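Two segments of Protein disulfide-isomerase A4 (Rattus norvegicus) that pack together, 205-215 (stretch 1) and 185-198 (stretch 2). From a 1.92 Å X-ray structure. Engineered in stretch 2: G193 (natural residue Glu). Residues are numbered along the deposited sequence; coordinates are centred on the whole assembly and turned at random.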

# COMPACT_ATOMS: atom_id res chain seq x y z
N LYS A 205 -7.77 13.31 16.02
CA LYS A 205 -9.22 13.40 15.90
C LYS A 205 -9.70 12.49 14.75
O LYS A 205 -8.93 12.17 13.85
CB LYS A 205 -9.64 14.84 15.68
CG LYS A 205 -8.99 15.81 16.70
CD LYS A 205 -9.82 17.05 16.98
CE LYS A 205 -9.16 17.86 18.11
NZ LYS A 205 -10.08 18.82 18.81
N LYS A 206 -10.97 12.10 14.81
CA LYS A 206 -11.57 11.22 13.81
C LYS A 206 -12.89 11.82 13.32
O LYS A 206 -13.60 12.47 14.10
CB LYS A 206 -11.81 9.83 14.42
CG LYS A 206 -10.51 9.08 14.74
CD LYS A 206 -10.63 8.28 16.07
CE LYS A 206 -9.26 7.74 16.54
NZ LYS A 206 -8.57 6.84 15.55
N PHE A 207 -13.19 11.63 12.04
CA PHE A 207 -14.41 12.19 11.45
C PHE A 207 -15.17 11.08 10.74
O PHE A 207 -14.60 10.38 9.91
CB PHE A 207 -14.05 13.33 10.49
CG PHE A 207 -13.15 14.37 11.09
CD1 PHE A 207 -11.76 14.23 11.06
CD2 PHE A 207 -13.69 15.50 11.72
CE1 PHE A 207 -10.93 15.18 11.63
CE2 PHE A 207 -12.86 16.47 12.30
CZ PHE A 207 -11.48 16.31 12.26
N ALA A 208 -16.45 10.91 11.06
CA ALA A 208 -17.21 9.83 10.43
C ALA A 208 -18.10 10.38 9.32
O ALA A 208 -18.74 11.43 9.50
CB ALA A 208 -18.06 9.09 11.46
N MSE A 209 -18.14 9.69 8.18
CA MSE A 209 -19.00 10.09 7.07
C MSE A 209 -20.45 9.77 7.34
O MSE A 209 -20.79 8.64 7.67
CB MSE A 209 -18.59 9.44 5.73
CG MSE A 209 -19.43 9.94 4.54
SE MSE A 209 -18.93 9.11 2.86
CE MSE A 209 -20.44 8.10 2.49
N GLU A 210 -21.29 10.80 7.20
CA GLU A 210 -22.74 10.69 7.21
C GLU A 210 -23.19 9.57 6.27
O GLU A 210 -23.08 9.71 5.05
CB GLU A 210 -23.34 12.01 6.72
CG GLU A 210 -24.83 12.04 6.65
CD GLU A 210 -25.45 12.50 7.94
OE1 GLU A 210 -24.89 12.21 9.02
OE2 GLU A 210 -26.49 13.17 7.87
N PRO A 211 -23.68 8.44 6.85
CA PRO A 211 -24.13 7.28 6.06
C PRO A 211 -25.06 7.66 4.91
O PRO A 211 -26.07 8.35 5.10
CB PRO A 211 -24.87 6.43 7.10
CG PRO A 211 -24.15 6.70 8.35
CD PRO A 211 -23.81 8.18 8.29
N GLU A 212 -24.68 7.23 3.71
CA GLU A 212 -25.39 7.54 2.48
C GLU A 212 -25.11 6.38 1.55
O GLU A 212 -24.13 5.66 1.77
CB GLU A 212 -24.79 8.81 1.88
CG GLU A 212 -25.53 9.35 0.67
CD GLU A 212 -24.62 10.13 -0.25
OE1 GLU A 212 -24.48 9.71 -1.42
OE2 GLU A 212 -24.01 11.13 0.20
N GLU A 213 -25.92 6.20 0.51
CA GLU A 213 -25.56 5.21 -0.51
C GLU A 213 -24.17 5.57 -1.06
O GLU A 213 -23.90 6.69 -1.52
CB GLU A 213 -26.66 5.04 -1.58
CG GLU A 213 -27.71 3.96 -1.18
CD GLU A 213 -29.03 4.00 -1.98
OE1 GLU A 213 -29.23 3.13 -2.86
OE2 GLU A 213 -29.89 4.87 -1.70
N PHE A 214 -23.25 4.63 -0.90
CA PHE A 214 -21.85 4.91 -1.12
C PHE A 214 -21.51 4.93 -2.60
O PHE A 214 -21.79 3.99 -3.35
CB PHE A 214 -20.98 3.87 -0.40
CG PHE A 214 -19.56 4.27 -0.29
CD1 PHE A 214 -18.62 3.88 -1.24
CD2 PHE A 214 -19.14 5.06 0.78
CE1 PHE A 214 -17.30 4.26 -1.13
CE2 PHE A 214 -17.81 5.45 0.90
CZ PHE A 214 -16.90 5.06 -0.06
N ASP A 215 -20.92 6.04 -3.01
CA ASP A 215 -20.31 6.14 -4.33
C ASP A 215 -19.13 7.10 -4.22
O ASP A 215 -18.92 7.71 -3.14
CB ASP A 215 -21.33 6.54 -5.43
CG ASP A 215 -22.01 7.91 -5.19
OD1 ASP A 215 -21.53 8.78 -4.42
OD2 ASP A 215 -23.06 8.11 -5.82
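Stretch 2, residues 185-198: DLGLSESGGDVNAA

How does stretch 2 begin its path along stretch 1? D185 is the last helical residue here, and L186 and G187 carry the chain out of the helix. G187 is the first residue to leave helical phi/psi; at 73/27 its positive phi favours glycine, and two bonds back into the last turn make the exit a Schellman motif. L186 already touches stretch 1. Its CA-to-CB bond points sideways, but with chi1 m and chi2 t the end of the side chain comes nearer, and L186 CD2 lies 3.7 Å from K206 CB. The backbone of the same residue is tighter still against A208, with L186 O 3.2 Å from A208 CB.

What do the residues of the turn, 188 to 191, rest on? L188 points toward stretch 1, again with chi1 m and chi2 t, and is buried between A208 and P211: L188 CG is 3.9 Å from A208 CB, and L188 CD2 is 3.9 Å from P211 CG. That same L188 CD2 also approaches the backbone, 3.4 Å from M209 O. S189 is out of reach, and E190 brings only the end of its side chain close, E190 OE2 standing 4.3 Å from P211 CG. S191, at phi/psi -48/142, turns its side chain toward the proline ring, placing S191 CB 3.3 Å from P211 CG. A weak backbone bond from S191 N to L188 O, 3.4 Å, helps close the turn.

How does the chain pass from this turn to the strand? It does so through G192, the engineered G193 (Glu in the natural sequence) and D194, none of which makes a close contact with stretch 1. G193 is extended at -110/143 and has no side chain to offer. Contact resumes at V195, whose side chain points toward F214. V195 CG1 sits over one face of the phenyl ring, 3.6 Å from F214 CG, and also 3.6 Å from the ring centroid of F214, just 12° off the normal, a CH-pi contact.

How do the extended segments align at the end of stretch 2? Strands 196-198 and 206-208 run antiparallel, their directions 154° apart and their axes approaching to 5.8 Å. N196 points away at CB, yet its amide end returns, with N196 OD1 4.1 Å from P211 CG. One water joins the two backbones here, donating to N196 OD1 (3.1 Å) and M209 O (2.7 Å) while accepting from A197 N (3.0 Å). A197 supplies the direct hydrogen bond: M209 N donates to A197 O at 2.8 Å and 163°, a nearly straight bond. Its methyl packs too, A197 CB lying 4.1 Å from M209 CB and 4.1 Å from F214 CE2, at the edge of the ring. Finally A198 pairs with A208 as a non-hydrogen-bonded antiparallel bridge, A198 CA 4.5 Å from A208 CA, with both methyls on the same face of the sheet. A198 CA also makes a CA-H...O contact with F207 O at 3.1 Å.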

# COMPACT_ATOMS: atom_id res chain seq x y z
N ASP A 185 -17.10 3.01 17.71
CA ASP A 185 -16.57 4.25 18.28
C ASP A 185 -16.68 5.48 17.37
O ASP A 185 -16.73 6.62 17.86
CB ASP A 185 -15.12 4.03 18.75
CG ASP A 185 -15.02 3.02 19.89
OD1 ASP A 185 -16.06 2.61 20.44
OD2 ASP A 185 -13.89 2.63 20.23
N LEU A 186 -16.73 5.24 16.06
CA LEU A 186 -16.99 6.28 15.07
C LEU A 186 -18.48 6.64 14.95
O LEU A 186 -18.83 7.56 14.22
CB LEU A 186 -16.44 5.85 13.69
CG LEU A 186 -14.91 5.75 13.64
CD1 LEU A 186 -14.46 4.99 12.41
CD2 LEU A 186 -14.28 7.14 13.69
N GLY A 187 -19.33 5.90 15.66
CA GLY A 187 -20.78 6.06 15.60
C GLY A 187 -21.41 5.54 14.32
O GLY A 187 -22.47 6.02 13.91
N LEU A 188 -20.76 4.56 13.69
CA LEU A 188 -21.18 4.07 12.37
C LEU A 188 -21.76 2.64 12.37
O LEU A 188 -22.16 2.12 11.33
CB LEU A 188 -20.00 4.17 11.38
CG LEU A 188 -19.54 5.54 10.88
CD1 LEU A 188 -18.32 5.41 9.98
CD2 LEU A 188 -20.67 6.27 10.15
N SER A 189 -21.79 2.02 13.54
CA SER A 189 -22.27 0.65 13.68
C SER A 189 -23.78 0.53 13.43
O SER A 189 -24.25 -0.51 12.94
CB SER A 189 -21.93 0.13 15.07
OG SER A 189 -21.93 -1.28 15.07
N GLU A 190 -24.55 1.57 13.75
CA GLU A 190 -25.99 1.59 13.48
C GLU A 190 -26.36 1.68 11.98
O GLU A 190 -27.33 1.05 11.56
CB GLU A 190 -26.72 2.68 14.31
CG GLU A 190 -26.64 4.14 13.77
CD GLU A 190 -25.23 4.55 13.34
OE1 GLU A 190 -24.26 4.25 14.06
OE2 GLU A 190 -25.09 5.17 12.25
N SER A 191 -25.57 2.42 11.19
CA SER A 191 -25.93 2.79 9.81
C SER A 191 -26.42 1.62 8.95
O SER A 191 -25.91 0.50 9.05
CB SER A 191 -24.77 3.51 9.12
OG SER A 191 -23.76 2.62 8.68
N GLY A 192 -27.42 1.90 8.10
CA GLY A 192 -28.04 0.87 7.26
C GLY A 192 -27.33 0.61 5.94
O GLY A 192 -27.92 0.02 5.02
N GLY A 193 -26.07 1.04 5.85
CA GLY A 193 -25.29 0.96 4.60
C GLY A 193 -24.18 -0.06 4.67
O GLY A 193 -23.55 -0.21 5.71
N ASP A 194 -23.94 -0.75 3.56
CA ASP A 194 -22.89 -1.77 3.49
C ASP A 194 -21.47 -1.22 3.49
O ASP A 194 -20.53 -1.98 3.71
CB ASP A 194 -23.08 -2.66 2.26
CG ASP A 194 -24.26 -3.56 2.40
OD1 ASP A 194 -25.15 -3.23 3.21
OD2 ASP A 194 -24.31 -4.60 1.70
N VAL A 195 -21.33 0.08 3.22
CA VAL A 195 -20.01 0.70 3.09
C VAL A 195 -20.00 2.01 3.85
O VAL A 195 -20.91 2.81 3.71
CB VAL A 195 -19.64 0.97 1.61
CG1 VAL A 195 -18.20 1.48 1.51
CG2 VAL A 195 -19.80 -0.32 0.76
N ASN A 196 -18.96 2.24 4.64
CA ASN A 196 -18.88 3.45 5.48
C ASN A 196 -17.48 4.04 5.39
O ASN A 196 -16.56 3.36 4.95
CB ASN A 196 -19.21 3.09 6.92
CG ASN A 196 -20.68 2.85 7.12
OD1 ASN A 196 -21.46 3.80 7.17
ND2 ASN A 196 -21.08 1.59 7.23
N ALA A 197 -17.32 5.31 5.79
CA ALA A 197 -16.01 5.96 5.64
C ALA A 197 -15.69 6.89 6.81
O ALA A 197 -16.59 7.50 7.39
CB ALA A 197 -15.92 6.71 4.30
N ALA A 198 -14.40 6.95 7.15
CA ALA A 198 -13.90 7.87 8.16
C ALA A 198 -12.58 8.51 7.73
O ALA A 198 -11.87 8.02 6.83
CB ALA A 198 -13.77 7.15 9.52
O HOH W 1 -20.04 6.40 6.42